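Local coordinates for protein BT_4661 (Bacteroides thetaiotaomicron, PDB 4AK1) that probably binds heparin and heparan sulphate at the cell surface as a SusE-like protein of the heparin utilisation locus, at residues F430-N435 against V459-T464; L475-E480 against V514-G519. All coordinates share one frame; numbering follows the deposited sequence.

Interaction 1. Residues F430-N435 against V459-T464; sequences FRYGNN and VKPVPT
V459 points its CG1 methyl at the amide of N435, a loose approach at the start of a contact that tightens along the segment. P461 comes next: its CB lies 3.9 Å from CD2 of Y432, and its carbonyl oxygen sits at the edge of the ring, near the plane. V462 turns its side chain away and contributes its backbone, the carbonyl oxygen taking a bond from water 1, which also donates to the carbonyl oxygen of Y432 and so ties the two segments together. P463 covers the ring: its CB stands 4.0 Å from the centroid of the Y432 ring, 7° off the normal, a CH-pi contact, while its CD meets Y432 CE2 at 3.4 Å. The Y432 ring reaches this position with CG beside the backbone N (chi1 -76°). At T464 the amide N donates to R431 O at 2.8 Å, almost straight at 177°, and OG1 adds a weak bond to Y432 O. A loop carrying two prolines thus packs on a buried tyrosine just ahead of the short antiparallel pairing of strands 430-431 and 465-466. The Y432 hydroxyl bonds G497 O, and strands 447-450 and 525-535 pack against Y432 and P461.

Interaction 2. Residues L475-E480 against V514-G519; sequences LKWEVE and VTATAG. With NA (sodium ion), chain C.
Strands 476-480 and 514-518 run antiparallel, 4.7 Å apart at closest approach, with K476-T517 and E478-T515 as hydrogen-bonded pairs and W477-A516 and V479-V514 as non-hydrogen-bonded pairs. On the apolar face, W477 lays its six-membered ring over A516, whose CB is 3.9 Å from the centroid and displaced toward the rim. V514 CG1 meets the same indole at its edge, 3.6 Å from CE3, and V514 CG2 touches V479 CG2. A chi1 of -58°, with CG beside the backbone N, brings the W477 ring over A516 on the opposing strand. At the sodium end of the strand pair, L475 CD2 lies 3.9 Å from A518 CB. On the other face E478 lies alongside T515, and water 3 is within bonding distance of E478 OE1, T515 O and T517 OG1, the last of which also bonds S526 OG. Replacing W477 with an alanine is likely to strip the cover from one side of the A516 methyl and leave water 2 without its indole N-H donor. The sodium ion is coordinated by L475 O alongside the carbonyl oxygens of S473 and S495 and waters 2, 4 and 5. The face carrying W477, A516 and V514 is thus largely buried, the other polar and hydrated.

Interactions 1 and 2, with centres about 14 Å apart, follow one another along the chain and pack directly together. P463 connects them: its CB and CD rest on the Y432 ring, while its CG lies 3.4 Å from W477 CZ2. F430 enters from the start of 430-435, stacking edge-to-face with W477 and bringing CD2 to 3.7 Å from A516 CB. The Y432 hydroxyl oxygen likewise comes within 3.7 Å of V514 CG1. The loop contact of 430-435 with 459-464 therefore lies against the apolar face of strands 476-483 and 509-518. Interaction 2 supplies L475 O to the sodium site, and the P463 side chain is about 8 Å from the ion.

Interaction 1. Residues F430-N435 against V459-T464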
ATOM      1  N   PHE A 430     -32.499  -3.565  27.099  1.00 14.03           N
ATOM      2  CA  PHE A 430     -32.430  -3.904  28.503  1.00 14.46           C
ATOM      3  C   PHE A 430     -32.282  -5.419  28.560  1.00 14.36           C
ATOM      4  O   PHE A 430     -32.449  -6.096  27.536  1.00 13.82           O
ATOM      5  CB  PHE A 430     -33.686  -3.453  29.277  1.00 14.50           C
ATOM      6  CG  PHE A 430     -34.974  -3.999  28.724  1.00 13.94           C
ATOM      7  CD1 PHE A 430     -35.467  -5.237  29.138  1.00 13.65           C
ATOM      8  CD2 PHE A 430     -35.708  -3.260  27.790  1.00 13.86           C
ATOM      9  CE1 PHE A 430     -36.660  -5.742  28.618  1.00 13.30           C
ATOM     10  CE2 PHE A 430     -36.905  -3.758  27.271  1.00 13.60           C
ATOM     11  CZ  PHE A 430     -37.380  -5.000  27.684  1.00 13.27           C
ATOM     12  N   ARG A 431     -31.912  -5.937  29.731  1.00 15.04           N
ATOM     13  CA  ARG A 431     -31.839  -7.379  29.947  1.00 15.38           C
ATOM     14  C   ARG A 431     -32.330  -7.758  31.331  1.00 14.77           C
ATOM     15  O   ARG A 431     -32.036  -7.080  32.319  1.00 15.04           O
ATOM     16  CB  ARG A 431     -30.409  -7.915  29.760  1.00 17.45           C
ATOM     17  CG  ARG A 431     -29.787  -7.534  28.425  1.00 19.00           C
ATOM     18  CD  ARG A 431     -28.624  -8.441  28.098  1.00 22.27           C
ATOM     19  NE  ARG A 431     -27.397  -7.870  28.625  1.00 25.96           N
ATOM     20  CZ  ARG A 431     -26.481  -7.250  27.886  1.00 26.24           C
ATOM     21  NH1 ARG A 431     -26.626  -7.151  26.578  1.00 28.27           N
ATOM     22  NH2 ARG A 431     -25.407  -6.748  28.464  1.00 27.73           N
ATOM     23  N   TYR A 432     -33.079  -8.853  31.375  1.00 13.51           N
ATOM     24  CA  TYR A 432     -33.437  -9.520  32.624  1.00 13.09           C
ATOM     25  C   TYR A 432     -32.521 -10.713  32.878  1.00 12.87           C
ATOM     26  O   TYR A 432     -32.353 -11.126  34.024  1.00 13.21           O
ATOM     27  CB  TYR A 432     -34.879 -10.041  32.559  1.00 12.44           C
ATOM     28  CG  TYR A 432     -35.973  -8.989  32.721  1.00 12.54           C
ATOM     29  CD1 TYR A 432     -36.317  -8.119  31.676  1.00 12.29           C
ATOM     30  CD2 TYR A 432     -36.682  -8.895  33.919  1.00 12.97           C
ATOM     31  CE1 TYR A 432     -37.328  -7.168  31.830  1.00 12.51           C
ATOM     32  CE2 TYR A 432     -37.689  -7.960  34.083  1.00 13.20           C
ATOM     33  CZ  TYR A 432     -38.030  -7.112  33.028  1.00 13.00           C
ATOM     34  OH  TYR A 432     -39.035  -6.175  33.219  1.00 13.30           O
ATOM     35  N   GLY A 433     -31.965 -11.296  31.815  1.00 12.22           N
ATOM     36  CA  GLY A 433     -31.079 -12.440  32.000  1.00 12.02           C
ATOM     37  C   GLY A 433     -31.916 -13.697  32.162  1.00 11.61           C
ATOM     38  O   GLY A 433     -32.993 -13.840  31.556  1.00 10.91           O
ATOM     39  N   ASN A 434     -31.437 -14.615  32.997  1.00 11.70           N
ATOM     40  CA  ASN A 434     -32.087 -15.912  33.105  1.00 11.41           C
ATOM     41  C   ASN A 434     -31.769 -16.566  34.433  1.00 11.85           C
ATOM     42  O   ASN A 434     -30.786 -16.200  35.093  1.00 12.13           O
ATOM     43  CB  ASN A 434     -31.707 -16.819  31.915  1.00 11.02           C
ATOM     44  CG  ASN A 434     -30.261 -17.304  31.970  1.00 11.28           C
ATOM     45  OD1 ASN A 434     -29.929 -18.238  32.713  1.00 11.43           O
ATOM     46  ND2 ASN A 434     -29.410 -16.693  31.165  1.00 11.31           N
ATOM     47  N   ASN A 435     -32.604 -17.510  34.857  1.00 11.69           N
ATOM     48  CA  ASN A 435     -32.286 -18.238  36.087  1.00 12.24           C
ATOM     49  C   ASN A 435     -31.852 -19.696  35.797  1.00 12.29           C
ATOM     50  O   ASN A 435     -32.016 -20.593  36.630  1.00 12.54           O
ATOM     51  CB  ASN A 435     -33.451 -18.163  37.096  1.00 12.41           C
ATOM     52  CG  ASN A 435     -34.673 -18.948  36.635  1.00 11.95           C
ATOM     53  OD1 ASN A 435     -34.739 -19.374  35.489  1.00 11.37           O
ATOM     54  ND2 ASN A 435     -35.627 -19.167  37.548  1.00 12.19           N
ATOM     55  N   VAL A 459     -41.083 -16.632  41.405  1.00 17.74           N
ATOM     56  CA  VAL A 459     -40.240 -16.206  40.271  1.00 16.87           C
ATOM     57  C   VAL A 459     -40.795 -14.890  39.716  1.00 16.73           C
ATOM     58  O   VAL A 459     -41.731 -14.881  38.915  1.00 16.58           O
ATOM     59  CB  VAL A 459     -40.150 -17.312  39.183  1.00 16.14           C
ATOM     60  CG1 VAL A 459     -39.388 -16.843  37.940  1.00 15.95           C
ATOM     61  CG2 VAL A 459     -39.497 -18.558  39.767  1.00 16.22           C
ATOM     62  N   LYS A 460     -40.208 -13.787  40.166  1.00 16.61           N
ATOM     63  CA  LYS A 460     -40.655 -12.444  39.797  1.00 16.65           C
ATOM     64  C   LYS A 460     -39.434 -11.658  39.324  1.00 16.33           C
ATOM     65  O   LYS A 460     -38.862 -10.888  40.085  1.00 16.73           O
ATOM     66  CB  LYS A 460     -41.329 -11.757  41.000  1.00 17.71           C
ATOM     67  CG  LYS A 460     -42.623 -12.420  41.469  1.00 18.26           C
ATOM     68  CD  LYS A 460     -43.278 -11.604  42.573  1.00 19.90           C
ATOM     69  CE  LYS A 460     -44.541 -12.286  43.076  1.00 20.90           C
ATOM     70  NZ  LYS A 460     -45.134 -11.505  44.211  1.00 22.44           N
ATOM     71  N   PRO A 461     -39.016 -11.868  38.063  1.00 15.56           N
ATOM     72  CA  PRO A 461     -37.731 -11.271  37.645  1.00 15.48           C
ATOM     73  C   PRO A 461     -37.708  -9.753  37.552  1.00 15.77           C
ATOM     74  O   PRO A 461     -38.729  -9.113  37.231  1.00 15.50           O
ATOM     75  CB  PRO A 461     -37.461 -11.888  36.278  1.00 14.74           C
ATOM     76  CG  PRO A 461     -38.755 -12.411  35.801  1.00 14.88           C
ATOM     77  CD  PRO A 461     -39.647 -12.658  36.994  1.00 14.96           C
ATOM     78  N   VAL A 462     -36.533  -9.207  37.852  1.00 16.08           N
ATOM     79  CA  VAL A 462     -36.308  -7.768  37.783  0.70 16.62           C
ATOM     80  C   VAL A 462     -35.191  -7.524  36.765  1.00 16.20           C
ATOM     81  O   VAL A 462     -34.257  -8.346  36.638  1.00 15.88           O
ATOM     82  CB  VAL A 462     -35.974  -7.135  39.160  0.70 17.75           C
ATOM     83  CG1 VAL A 462     -37.040  -7.490  40.200  0.70 18.24           C
ATOM     84  CG2 VAL A 462     -34.600  -7.576  39.652  0.70 18.37           C
ATOM     85  N   PRO A 463     -35.295  -6.424  35.998  1.00 16.02           N
ATOM     86  CA  PRO A 463     -34.227  -6.235  35.006  1.00 15.86           C
ATOM     87  C   PRO A 463     -32.886  -5.926  35.659  1.00 16.59           C
ATOM     88  O   PRO A 463     -32.866  -5.367  36.750  1.00 17.15           O
ATOM     89  CB  PRO A 463     -34.713  -5.044  34.173  1.00 15.69           C
ATOM     90  CG  PRO A 463     -35.653  -4.310  35.057  1.00 16.19           C
ATOM     91  CD  PRO A 463     -36.328  -5.373  35.892  1.00 16.22           C
ATOM     92  N   THR A 464     -31.791  -6.233  34.952  1.00 16.60           N
ATOM     93  CA  THR A 464     -30.422  -6.179  35.494  0.50 17.56           C
ATOM     94  C   THR A 464     -29.476  -5.232  34.738  1.00 17.48           C
ATOM     95  O   THR A 464     -28.442  -4.803  35.268  1.00 18.21           O
ATOM     96  CB  THR A 464     -29.768  -7.572  35.414  0.50 17.66           C
ATOM     97  OG1 THR A 464     -30.783  -8.584  35.406  0.50 17.83           O
ATOM     98  CG2 THR A 464     -28.823  -7.793  36.579  0.50 18.69           C
TER
HETATM   99  O   HOH W   1     -33.813 -10.822  36.217  1.00 20.58           O

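Interaction 2. Residues L475-E480 against V514-G519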
ATOM      1  N   LEU A 475     -35.557   4.089  33.872  1.00 19.44           N
ATOM      2  CA  LEU A 475     -36.575   3.502  32.998  1.00 18.61           C
ATOM      3  C   LEU A 475     -37.933   3.327  33.695  1.00 18.98           C
ATOM      4  O   LEU A 475     -37.982   3.075  34.890  1.00 19.04           O
ATOM      5  CB  LEU A 475     -36.095   2.163  32.422  1.00 17.36           C
ATOM      6  CG  LEU A 475     -34.845   2.261  31.538  1.00 16.94           C
ATOM      7  CD1 LEU A 475     -34.322   0.888  31.149  1.00 16.25           C
ATOM      8  CD2 LEU A 475     -35.154   3.110  30.306  1.00 16.63           C
ATOM      9  N   LYS A 476     -39.010   3.462  32.920  1.00 18.96           N
ATOM     10  CA  LYS A 476     -40.360   3.062  33.329  1.00 19.50           C
ATOM     11  C   LYS A 476     -40.788   1.855  32.479  1.00 18.17           C
ATOM     12  O   LYS A 476     -40.283   1.670  31.364  1.00 17.41           O
ATOM     13  CB  LYS A 476     -41.347   4.213  33.147  1.00 21.25           C
ATOM     14  CG  LYS A 476     -41.124   5.363  34.124  1.00 24.33           C
ATOM     15  CD  LYS A 476     -41.877   6.628  33.721  1.00 26.51           C
ATOM     16  CE  LYS A 476     -43.395   6.501  33.857  1.00 28.24           C
ATOM     17  NZ  LYS A 476     -44.099   7.807  33.730  1.00 30.22           N
ATOM     18  N   TRP A 477     -41.723   1.062  32.992  1.00 17.53           N
ATOM     19  CA  TRP A 477     -41.962  -0.288  32.466  1.00 16.73           C
ATOM     20  C   TRP A 477     -43.416  -0.596  32.231  1.00 16.96           C
ATOM     21  O   TRP A 477     -44.268  -0.209  33.016  1.00 17.48           O
ATOM     22  CB  TRP A 477     -41.398  -1.307  33.451  1.00 16.26           C
ATOM     23  CG  TRP A 477     -39.922  -1.094  33.691  1.00 16.12           C
ATOM     24  CD1 TRP A 477     -39.327  -0.252  34.621  1.00 16.71           C
ATOM     25  CD2 TRP A 477     -38.803  -1.721  32.964  1.00 15.37           C
ATOM     26  NE1 TRP A 477     -37.960  -0.311  34.533  1.00 16.51           N
ATOM     27  CE2 TRP A 477     -37.577  -1.177  33.556  1.00 15.78           C
ATOM     28  CE3 TRP A 477     -38.703  -2.644  31.925  1.00 14.56           C
ATOM     29  CZ2 TRP A 477     -36.315  -1.547  33.107  1.00 15.39           C
ATOM     30  CZ3 TRP A 477     -37.424  -3.017  31.480  1.00 14.28           C
ATOM     31  CH2 TRP A 477     -36.255  -2.467  32.053  1.00 14.72           C
ATOM     32  N   GLU A 478     -43.687  -1.311  31.139  1.00 16.77           N
ATOM     33  CA  GLU A 478     -45.019  -1.824  30.810  1.00 17.30           C
ATOM     34  C   GLU A 478     -44.869  -3.274  30.364  1.00 16.56           C
ATOM     35  O   GLU A 478     -43.797  -3.680  29.892  1.00 15.59           O
ATOM     36  CB  GLU A 478     -45.640  -1.042  29.655  1.00 18.05           C
ATOM     37  CG  GLU A 478     -45.875   0.441  29.890  1.00 19.46           C
ATOM     38  CD  GLU A 478     -46.174   1.153  28.580  1.00 20.60           C
ATOM     39  OE1 GLU A 478     -45.286   1.277  27.709  1.00 20.47           O
ATOM     40  OE2 GLU A 478     -47.325   1.545  28.385  1.00 22.80           O
ATOM     41  N   VAL A 479     -45.947  -4.044  30.480  1.00 16.64           N
ATOM     42  CA  VAL A 479     -45.909  -5.445  30.066  1.00 16.60           C
ATOM     43  C   VAL A 479     -47.205  -5.802  29.336  1.00 17.29           C
ATOM     44  O   VAL A 479     -48.267  -5.219  29.602  1.00 17.89           O
ATOM     45  CB  VAL A 479     -45.642  -6.397  31.263  1.00 16.38           C
ATOM     46  CG1 VAL A 479     -46.852  -6.485  32.195  1.00 17.10           C
ATOM     47  CG2 VAL A 479     -45.267  -7.800  30.783  1.00 15.93           C
ATOM     48  N   GLU A 480     -47.107  -6.742  28.408  1.00 17.46           N
ATOM     49  CA  GLU A 480     -48.269  -7.270  27.699  1.00 18.17           C
ATOM     50  C   GLU A 480     -48.121  -8.785  27.621  1.00 17.43           C
ATOM     51  O   GLU A 480     -47.122  -9.286  27.099  1.00 16.04           O
ATOM     52  CB  GLU A 480     -48.359  -6.667  26.294  1.00 20.22           C
ATOM     53  CG  GLU A 480     -49.466  -7.300  25.452  1.00 23.06           C
ATOM     54  CD  GLU A 480     -49.594  -6.686  24.071  1.00 25.52           C
ATOM     55  OE1 GLU A 480     -48.618  -6.079  23.578  1.00 26.77           O
ATOM     56  OE2 GLU A 480     -50.684  -6.831  23.470  1.00 28.64           O
ATOM     57  N   VAL A 514     -42.210  -6.918  27.123  1.00 13.42           N
ATOM     58  CA  VAL A 514     -41.901  -5.856  28.071  1.00 13.32           C
ATOM     59  C   VAL A 514     -41.434  -4.621  27.298  1.00 13.40           C
ATOM     60  O   VAL A 514     -40.598  -4.724  26.392  1.00 12.70           O
ATOM     61  CB  VAL A 514     -40.792  -6.269  29.061  1.00 13.48           C
ATOM     62  CG1 VAL A 514     -40.356  -5.083  29.921  1.00 13.89           C
ATOM     63  CG2 VAL A 514     -41.247  -7.448  29.932  1.00 13.42           C
ATOM     64  N   THR A 515     -41.959  -3.459  27.682  1.00 13.68           N
ATOM     65  CA  THR A 515     -41.565  -2.197  27.065  1.00 14.02           C
ATOM     66  C   THR A 515     -40.964  -1.308  28.143  1.00 14.44           C
ATOM     67  O   THR A 515     -41.599  -1.044  29.180  1.00 14.70           O
ATOM     68  CB  THR A 515     -42.755  -1.473  26.416  1.00 14.40           C
ATOM     69  OG1 THR A 515     -43.361  -2.311  25.425  1.00 14.33           O
ATOM     70  CG2 THR A 515     -42.307  -0.114  25.758  1.00 14.65           C
ATOM     71  N   ALA A 516     -39.725  -0.895  27.908  1.00 14.26           N
ATOM     72  CA  ALA A 516     -39.053   0.061  28.768  1.00 14.98           C
ATOM     73  C   ALA A 516     -39.039   1.392  28.048  1.00 15.22           C
ATOM     74  O   ALA A 516     -38.797   1.441  26.842  1.00 14.92           O
ATOM     75  CB  ALA A 516     -37.624  -0.388  29.063  1.00 14.76           C
ATOM     76  N   THR A 517     -39.303   2.458  28.791  1.00 16.00           N
ATOM     77  CA  THR A 517     -39.352   3.813  28.231  1.00 16.49           C
ATOM     78  C   THR A 517     -38.437   4.734  29.019  1.00 17.23           C
ATOM     79  O   THR A 517     -38.489   4.766  30.259  1.00 17.47           O
ATOM     80  CB  THR A 517     -40.800   4.359  28.212  1.00 16.76           C
ATOM     81  OG1 THR A 517     -41.590   3.501  27.380  1.00 16.61           O
ATOM     82  CG2 THR A 517     -40.869   5.799  27.627  1.00 16.97           C
ATOM     83  N   ALA A 518     -37.599   5.474  28.287  1.00 17.38           N
ATOM     84  CA  ALA A 518     -36.759   6.530  28.857  1.00 18.46           C
ATOM     85  C   ALA A 518     -37.330   7.900  28.498  1.00 19.09           C
ATOM     86  O   ALA A 518     -37.609   8.173  27.335  1.00 18.25           O
ATOM     87  CB  ALA A 518     -35.331   6.420  28.327  1.00 18.26           C
ATOM     88  N   GLY A 519     -37.503   8.743  29.511  1.00 20.79           N
ATOM     89  CA  GLY A 519     -37.924  10.126  29.311  1.00 22.57           C
ATOM     90  C   GLY A 519     -39.429  10.237  29.223  1.00 23.99           C
ATOM     91  O   GLY A 519     -40.148   9.288  29.518  1.00 23.47           O
TER
HETATM   92 NA    NA C1702     -37.307   2.791  37.124  1.00 18.44          NA
HETATM   93  O   HOH W   2     -36.017   0.884  36.355  1.00 15.89           O
HETATM   94  O   HOH W   3     -42.713   1.607  29.081  1.00 14.48           O
HETATM   95  O   HOH W   4     -38.531   4.606  37.845  1.00 25.47           O
HETATM   96  O   HOH W   5     -36.545   2.708  39.631  1.00 30.31           O